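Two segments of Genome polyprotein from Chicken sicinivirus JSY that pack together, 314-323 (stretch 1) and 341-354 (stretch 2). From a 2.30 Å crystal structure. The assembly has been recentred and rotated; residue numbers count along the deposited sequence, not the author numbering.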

ATOM      1  N   SER A 314       3.981   3.387 -20.203  1.00 21.65           N
ATOM      2  CA  SER A 314       4.650   2.613 -21.246  1.00 21.21           C
ATOM      3  C   SER A 314       3.647   1.825 -22.082  1.00 24.97           C
ATOM      4  O   SER A 314       3.919   1.508 -23.247  1.00 23.25           O
ATOM      5  CB  SER A 314       5.697   1.675 -20.632  1.00 22.36           C
ATOM      6  OG  SER A 314       5.099   0.511 -20.086  1.00 20.63           O
ATOM      7  N   ALA A 315       2.485   1.508 -21.508  1.00 23.33           N
ATOM      8  CA  ALA A 315       1.419   0.855 -22.260  1.00 22.31           C
ATOM      9  C   ALA A 315       0.662   1.849 -23.133  1.00 24.11           C
ATOM     10  O   ALA A 315       0.359   1.558 -24.296  1.00 22.77           O
ATOM     11  CB  ALA A 315       0.450   0.159 -21.300  1.00 23.52           C
ATOM     12  N   MET A 316       0.347   3.023 -22.587  1.00 20.26           N
ATOM     13  CA  MET A 316      -0.405   4.012 -23.348  1.00 25.41           C
ATOM     14  C   MET A 316       0.433   4.606 -24.475  1.00 27.43           C
ATOM     15  O   MET A 316      -0.113   4.975 -25.522  1.00 25.37           O
ATOM     16  CB  MET A 316      -0.923   5.099 -22.399  1.00 22.21           C
ATOM     17  CG  MET A 316      -1.695   4.538 -21.196  1.00 26.74           C
ATOM     18  SD  MET A 316      -2.267   5.764 -19.984  1.00 28.37           S
ATOM     19  CE  MET A 316      -1.040   7.030 -20.204  1.00 27.98           C
ATOM     20  N   LEU A 317       1.755   4.674 -24.298  1.00 22.49           N
ATOM     21  CA  LEU A 317       2.628   5.222 -25.329  1.00 25.39           C
ATOM     22  C   LEU A 317       2.621   4.391 -26.607  1.00 27.43           C
ATOM     23  O   LEU A 317       2.997   4.906 -27.665  1.00 27.04           O
ATOM     24  CB  LEU A 317       4.056   5.345 -24.796  1.00 25.36           C
ATOM     25  CG  LEU A 317       4.338   6.608 -23.983  1.00 26.61           C
ATOM     26  CD1 LEU A 317       5.688   6.504 -23.294  1.00 20.67           C
ATOM     27  CD2 LEU A 317       4.267   7.842 -24.871  1.00 20.69           C
ATOM     28  N   THR A 318       2.215   3.124 -26.536  1.00 26.11           N
ATOM     29  CA  THR A 318       2.109   2.295 -27.728  1.00 28.02           C
ATOM     30  C   THR A 318       0.779   2.462 -28.454  1.00 28.08           C
ATOM     31  O   THR A 318       0.613   1.904 -29.544  1.00 31.24           O
ATOM     32  CB  THR A 318       2.311   0.814 -27.376  1.00 24.37           C
ATOM     33  OG1 THR A 318       1.158   0.320 -26.687  1.00 24.36           O
ATOM     34  CG2 THR A 318       3.543   0.633 -26.496  1.00 25.94           C
ATOM     35  N   HIS A 319      -0.162   3.211 -27.890  1.00 26.02           N
ATOM     36  CA  HIS A 319      -1.437   3.431 -28.563  1.00 28.34           C
ATOM     37  C   HIS A 319      -1.290   4.523 -29.617  1.00 28.78           C
ATOM     38  O   HIS A 319      -0.729   5.584 -29.326  1.00 27.84           O
ATOM     39  CB  HIS A 319      -2.521   3.815 -27.561  1.00 29.07           C
ATOM     40  CG  HIS A 319      -3.910   3.715 -28.112  1.00 31.43           C
ATOM     41  ND1 HIS A 319      -4.427   4.632 -29.003  1.00 29.67           N
ATOM     42  CD2 HIS A 319      -4.886   2.799 -27.908  1.00 33.80           C
ATOM     43  CE1 HIS A 319      -5.663   4.289 -29.318  1.00 30.08           C
ATOM     44  NE2 HIS A 319      -5.967   3.180 -28.667  1.00 35.89           N
ATOM     45  N   PRO A 320      -1.792   4.310 -30.836  1.00 34.16           N
ATOM     46  CA  PRO A 320      -1.584   5.310 -31.897  1.00 34.37           C
ATOM     47  C   PRO A 320      -2.214   6.663 -31.604  1.00 33.07           C
ATOM     48  O   PRO A 320      -1.699   7.687 -32.068  1.00 31.61           O
ATOM     49  CB  PRO A 320      -2.218   4.647 -33.131  1.00 33.20           C
ATOM     50  CG  PRO A 320      -3.171   3.624 -32.576  1.00 34.59           C
ATOM     51  CD  PRO A 320      -2.527   3.127 -31.317  1.00 31.37           C
ATOM     52  N   ASP A 321      -3.306   6.704 -30.844  1.00 30.63           N
ATOM     53  CA  ASP A 321      -4.027   7.944 -30.593  1.00 32.56           C
ATOM     54  C   ASP A 321      -3.744   8.529 -29.217  1.00 32.73           C
ATOM     55  O   ASP A 321      -4.454   9.445 -28.791  1.00 33.36           O
ATOM     56  CB  ASP A 321      -5.531   7.721 -30.762  1.00 35.65           C
ATOM     57  CG  ASP A 321      -5.886   7.195 -32.135  1.00 37.74           C
ATOM     58  OD1 ASP A 321      -6.500   6.111 -32.220  1.00 39.79           O
ATOM     59  OD2 ASP A 321      -5.538   7.865 -33.131  1.00 37.32           O
ATOM     60  N   PHE A 322      -2.730   8.031 -28.514  1.00 31.14           N
ATOM     61  CA  PHE A 322      -2.427   8.546 -27.185  1.00 28.00           C
ATOM     62  C   PHE A 322      -1.945   9.987 -27.282  1.00 25.13           C
ATOM     63  O   PHE A 322      -0.976  10.282 -27.988  1.00 29.80           O
ATOM     64  CB  PHE A 322      -1.373   7.683 -26.496  1.00 28.49           C
ATOM     65  CG  PHE A 322      -0.921   8.230 -25.165  1.00 27.37           C
ATOM     66  CD1 PHE A 322      -1.842   8.512 -24.170  1.00 26.31           C
ATOM     67  CD2 PHE A 322       0.420   8.466 -24.914  1.00 26.26           C
ATOM     68  CE1 PHE A 322      -1.435   9.019 -22.951  1.00 25.02           C
ATOM     69  CE2 PHE A 322       0.834   8.972 -23.693  1.00 26.46           C
ATOM     70  CZ  PHE A 322      -0.093   9.247 -22.711  1.00 25.94           C
ATOM     71  N   ASP A 323      -2.630  10.882 -26.578  1.00 26.14           N
ATOM     72  CA  ASP A 323      -2.207  12.270 -26.454  1.00 29.09           C
ATOM     73  C   ASP A 323      -1.305  12.370 -25.229  1.00 29.89           C
ATOM     74  O   ASP A 323      -1.766  12.198 -24.096  1.00 31.44           O
ATOM     75  CB  ASP A 323      -3.420  13.190 -26.340  1.00 31.82           C
ATOM     76  CG  ASP A 323      -3.070  14.655 -26.528  1.00 32.17           C
ATOM     77  OD1 ASP A 323      -2.032  15.104 -25.997  1.00 31.14           O
ATOM     78  OD2 ASP A 323      -3.845  15.365 -27.201  1.00 36.49           O
ATOM     79  N   VAL A 341      -7.605  11.378 -22.934  1.00 27.29           N
ATOM     80  CA  VAL A 341      -8.394  11.933 -24.030  1.00 29.02           C
ATOM     81  C   VAL A 341      -7.559  11.840 -25.303  1.00 31.64           C
ATOM     82  O   VAL A 341      -6.541  12.538 -25.420  1.00 29.65           O
ATOM     83  CB  VAL A 341      -8.821  13.383 -23.749  1.00 32.23           C
ATOM     84  CG1 VAL A 341      -9.524  13.962 -24.966  1.00 30.69           C
ATOM     85  CG2 VAL A 341      -9.726  13.454 -22.529  1.00 33.11           C
ATOM     86  N   PRO A 342      -7.933  10.996 -26.278  1.00 29.96           N
ATOM     87  CA  PRO A 342      -9.097  10.100 -26.264  1.00 29.12           C
ATOM     88  C   PRO A 342      -8.960   8.945 -25.273  1.00 30.15           C
ATOM     89  O   PRO A 342      -7.853   8.622 -24.841  1.00 32.88           O
ATOM     90  CB  PRO A 342      -9.148   9.574 -27.702  1.00 29.23           C
ATOM     91  CG  PRO A 342      -7.741   9.670 -28.185  1.00 27.97           C
ATOM     92  CD  PRO A 342      -7.192  10.913 -27.551  1.00 32.30           C
ATOM     93  N   SER A 343     -10.088   8.334 -24.922  1.00 26.10           N
ATOM     94  CA  SER A 343     -10.101   7.306 -23.892  1.00 28.09           C
ATOM     95  C   SER A 343      -9.445   6.027 -24.397  1.00 33.93           C
ATOM     96  O   SER A 343      -9.783   5.525 -25.472  1.00 34.85           O
ATOM     97  CB  SER A 343     -11.536   7.026 -23.450  1.00 30.66           C
ATOM     98  OG  SER A 343     -11.580   5.993 -22.483  1.00 37.27           O
ATOM     99  N   ILE A 344      -8.506   5.501 -23.615  1.00 30.17           N
ATOM    100  CA  ILE A 344      -7.855   4.229 -23.903  1.00 27.56           C
ATOM    101  C   ILE A 344      -8.485   3.169 -23.010  1.00 28.25           C
ATOM    102  O   ILE A 344      -8.462   3.290 -21.779  1.00 30.14           O
ATOM    103  CB  ILE A 344      -6.336   4.312 -23.686  1.00 27.93           C
ATOM    104  CG1 ILE A 344      -5.715   5.315 -24.661  1.00 29.90           C
ATOM    105  CG2 ILE A 344      -5.698   2.940 -23.849  1.00 28.10           C
ATOM    106  CD1 ILE A 344      -4.208   5.416 -24.571  1.00 28.70           C
ATOM    107  N   HIS A 345      -9.055   2.140 -23.625  1.00 29.40           N
ATOM    108  CA  HIS A 345      -9.755   1.118 -22.864  1.00 31.97           C
ATOM    109  C   HIS A 345      -8.751   0.231 -22.130  1.00 29.73           C
ATOM    110  O   HIS A 345      -7.677  -0.065 -22.663  1.00 29.50           O
ATOM    111  CB  HIS A 345     -10.630   0.276 -23.793  1.00 29.63           C
ATOM    112  CG  HIS A 345     -11.696  -0.503 -23.088  1.00 35.70           C
ATOM    113  ND1 HIS A 345     -11.478  -1.764 -22.573  1.00 38.10           N
ATOM    114  CD2 HIS A 345     -12.992  -0.209 -22.829  1.00 34.48           C
ATOM    115  CE1 HIS A 345     -12.592  -2.210 -22.021  1.00 37.11           C
ATOM    116  NE2 HIS A 345     -13.526  -1.286 -22.162  1.00 36.07           N
ATOM    117  N   PRO A 346      -9.061  -0.200 -20.904  1.00 32.06           N
ATOM    118  CA  PRO A 346      -8.135  -1.085 -20.179  1.00 31.18           C
ATOM    119  C   PRO A 346      -7.894  -2.411 -20.874  1.00 33.15           C
ATOM    120  O   PRO A 346      -6.933  -3.108 -20.522  1.00 32.54           O
ATOM    121  CB  PRO A 346      -8.817  -1.279 -18.816  1.00 29.80           C
ATOM    122  CG  PRO A 346     -10.237  -0.872 -19.025  1.00 33.69           C
ATOM    123  CD  PRO A 346     -10.212   0.190 -20.073  1.00 30.21           C
ATOM    124  N   SER A 347      -8.735  -2.791 -21.840  1.00 34.64           N
ATOM    125  CA  SER A 347      -8.427  -3.946 -22.678  1.00 34.15           C
ATOM    126  C   SER A 347      -7.089  -3.765 -23.380  1.00 31.59           C
ATOM    127  O   SER A 347      -6.279  -4.698 -23.444  1.00 28.41           O
ATOM    128  CB  SER A 347      -9.535  -4.160 -23.708  1.00 30.05           C
ATOM    129  OG  SER A 347     -10.544  -5.006 -23.195  1.00 48.70           O
ATOM    130  N   PHE A 348      -6.839  -2.564 -23.905  1.00 28.85           N
ATOM    131  CA  PHE A 348      -5.592  -2.302 -24.615  1.00 30.87           C
ATOM    132  C   PHE A 348      -4.391  -2.419 -23.685  1.00 30.11           C
ATOM    133  O   PHE A 348      -3.365  -2.997 -24.057  1.00 26.16           O
ATOM    134  CB  PHE A 348      -5.649  -0.914 -25.254  1.00 27.53           C
ATOM    135  CG  PHE A 348      -4.414  -0.545 -26.019  1.00 33.46           C
ATOM    136  CD1 PHE A 348      -3.359   0.107 -25.395  1.00 28.31           C
ATOM    137  CD2 PHE A 348      -4.308  -0.842 -27.369  1.00 30.17           C
ATOM    138  CE1 PHE A 348      -2.222   0.449 -26.100  1.00 26.83           C
ATOM    139  CE2 PHE A 348      -3.174  -0.497 -28.080  1.00 30.13           C
ATOM    140  CZ  PHE A 348      -2.131   0.147 -27.445  1.00 29.12           C
ATOM    141  N   ILE A 349      -4.499  -1.867 -22.476  1.00 30.05           N
ATOM    142  CA  ILE A 349      -3.394  -1.939 -21.526  1.00 27.72           C
ATOM    143  C   ILE A 349      -3.154  -3.382 -21.099  1.00 27.59           C
ATOM    144  O   ILE A 349      -2.005  -3.831 -20.991  1.00 24.78           O
ATOM    145  CB  ILE A 349      -3.674  -1.019 -20.322  1.00 26.68           C
ATOM    146  CG1 ILE A 349      -3.701   0.444 -20.767  1.00 25.32           C
ATOM    147  CG2 ILE A 349      -2.636  -1.224 -19.223  1.00 23.39           C
ATOM    148  CD1 ILE A 349      -3.967   1.415 -19.639  1.00 31.03           C
ATOM    149  N   ALA A 350      -4.232  -4.137 -20.868  1.00 28.46           N
ATOM    150  CA  ALA A 350      -4.094  -5.539 -20.487  1.00 32.26           C
ATOM    151  C   ALA A 350      -3.374  -6.341 -21.563  1.00 31.04           C
ATOM    152  O   ALA A 350      -2.503  -7.163 -21.259  1.00 28.01           O
ATOM    153  CB  ALA A 350      -5.470  -6.142 -20.202  1.00 30.22           C
ATOM    154  N   ASP A 351      -3.723  -6.111 -22.834  1.00 30.80           N
ATOM    155  CA  ASP A 351      -3.109  -6.869 -23.920  1.00 29.30           C
ATOM    156  C   ASP A 351      -1.640  -6.501 -24.092  1.00 28.31           C
ATOM    157  O   ASP A 351      -0.806  -7.372 -24.369  1.00 30.49           O
ATOM    158  CB  ASP A 351      -3.882  -6.645 -25.221  1.00 31.96           C
ATOM    159  CG  ASP A 351      -5.295  -7.211 -25.171  1.00 34.75           C
ATOM    160  OD1 ASP A 351      -6.211  -6.583 -25.742  1.00 38.12           O
ATOM    161  OD2 ASP A 351      -5.489  -8.284 -24.557  1.00 38.26           O
ATOM    162  N   PHE A 352      -1.298  -5.219 -23.938  1.00 24.27           N
ATOM    163  CA  PHE A 352       0.108  -4.829 -24.001  1.00 29.10           C
ATOM    164  C   PHE A 352       0.906  -5.466 -22.870  1.00 25.03           C
ATOM    165  O   PHE A 352       2.032  -5.933 -23.081  1.00 27.43           O
ATOM    166  CB  PHE A 352       0.255  -3.308 -23.949  1.00 27.52           C
ATOM    167  CG  PHE A 352       1.666  -2.857 -23.680  1.00 27.22           C
ATOM    168  CD1 PHE A 352       2.575  -2.737 -24.720  1.00 25.81           C
ATOM    169  CD2 PHE A 352       2.092  -2.586 -22.389  1.00 22.29           C
ATOM    170  CE1 PHE A 352       3.877  -2.340 -24.480  1.00 29.45           C
ATOM    171  CE2 PHE A 352       3.393  -2.189 -22.140  1.00 27.18           C
ATOM    172  CZ  PHE A 352       4.288  -2.067 -23.186  1.00 25.31           C
ATOM    173  N   TYR A 353       0.346  -5.470 -21.657  1.00 25.14           N
ATOM    174  CA  TYR A 353       1.032  -6.070 -20.518  1.00 28.05           C
ATOM    175  C   TYR A 353       1.307  -7.550 -20.756  1.00 28.66           C
ATOM    176  O   TYR A 353       2.375  -8.056 -20.393  1.00 28.41           O
ATOM    177  CB  TYR A 353       0.202  -5.881 -19.246  1.00 26.07           C
ATOM    178  CG  TYR A 353       0.429  -4.567 -18.530  1.00 24.76           C
ATOM    179  CD1 TYR A 353      -0.414  -4.164 -17.501  1.00 25.73           C
ATOM    180  CD2 TYR A 353       1.484  -3.730 -18.877  1.00 22.78           C
ATOM    181  CE1 TYR A 353      -0.214  -2.966 -16.835  1.00 24.32           C
ATOM    182  CE2 TYR A 353       1.691  -2.528 -18.218  1.00 21.62           C
ATOM    183  CZ  TYR A 353       0.838  -2.151 -17.196  1.00 26.25           C
ATOM    184  OH  TYR A 353       1.032  -0.960 -16.530  1.00 23.30           O
ATOM    185  N   HIS A 354       0.351  -8.261 -21.363  1.00 31.14           N
ATOM    186  CA  HIS A 354       0.525  -9.692 -21.594  1.00 31.23           C
ATOM    187  C   HIS A 354       1.666  -9.974 -22.561  1.00 32.31           C
ATOM    188  O   HIS A 354       2.349 -10.995 -22.432  1.00 30.74           O
ATOM    189  CB  HIS A 354      -0.771 -10.302 -22.130  1.00 29.52           C
ATOM    190  CG  HIS A 354      -1.906 -10.272 -21.156  1.00 38.43           C
ATOM    191  ND1 HIS A 354      -3.219 -10.131 -21.550  1.00 39.99           N
ATOM    192  CD2 HIS A 354      -1.926 -10.367 -19.805  1.00 45.21           C
ATOM    193  CE1 HIS A 354      -4.001 -10.136 -20.484  1.00 41.65           C
ATOM    194  NE2 HIS A 354      -3.240 -10.278 -19.413  1.00 42.30           N
TER
HETATM  195  O   HOH W   1      -6.505  15.173 -26.735  1.00 39.17           O

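Packing of segment 314-323 against segment 341-354 of the Chicken sicinivirus JSY genome polyprotein. The first segment opens in a helix and then folds through two type I beta turns, Met-316 to His-319 and His-319 to Phe-322; the second runs as an extended loop into a helix that begins at Pro-346. By CA positions the segments are closest at Ala-315 and Ile-349, whose CA atoms are 5.6 Å apart, and they meet again where the first segment finishes and the second begins, with the CA atoms of Asp-323 and Val-341 6.7 Å apart. No direct hydrogen bond joins the segments, so the 652 Å² they bury together, both sides summed, rests mainly on apolar and aromatic contacts.

Ile-344 loses the most area, 80 Å². It precedes the helix and points toward the first segment, and its extended side chain (m, t) carries CD1 in among three residues: 3.8 Å from CB of His-319, 3.9 Å from CD1 of Phe-322 and 4.0 Å from CB of Met-316. The turns bring these residues round one methyl group. Its CG1 also lies over one face of the His-319 ring.

Ala-315 follows with 73 Å². Its CB lies close against the helix of the second segment: CB is 3.4 Å from CD2 of Phe-352 and 4.0 Å from CG2 of Ile-349. Its CA sits over the face of the Phe-352 ring, 3.9 Å from the ring centroid and 26° off the normal, a CH-pi contact in which a backbone C-H meets the pi cloud. Phe-352 also reaches past Ala-315, with CE1 3.6 Å from CG2 of Thr-318 and CZ 3.6 Å from the carbonyl O of Ser-314.

Phe-348, one helical turn before Phe-352, has 71 Å² covered by the first segment and presents both edge and face. Near the plane of its ring lie two oxygens, O of Ala-315 at 3.3 Å from CE1 and OG1 of Thr-318 at 3.4 Å from CZ; the slightly positive C-H rim of an aromatic ring suits such neighbors. These oxygens are themselves paired, OG1 of Thr-318 donating to O of Ala-315 at 2.8 Å. Over one face comes His-319, whose edge points toward the Phe-348 ring; the centroids of the His-319 and Phe-348 rings are 4.7 Å apart and their planes meet at 63°. The imidazole is held from its own side as well, because ND1 of His-319 accepts a hydrogen bond from N of Asp-321 at 3.0 Å.

Where the first segment finishes and the second begins, the contact thins to an exposed margin. The peptide bond before Pro-342 is cis, and CD of its ring lies 3.3 Å from O of Asp-321. Beyond it, CB of Asp-323 approaches O of Val-341 at 3.3 Å, and water 1 bridges the segments by donating to OD2 of Asp-323 at 2.7 Å and to O of Val-341 at 2.9 Å, linking two acceptors that cannot bond to each other.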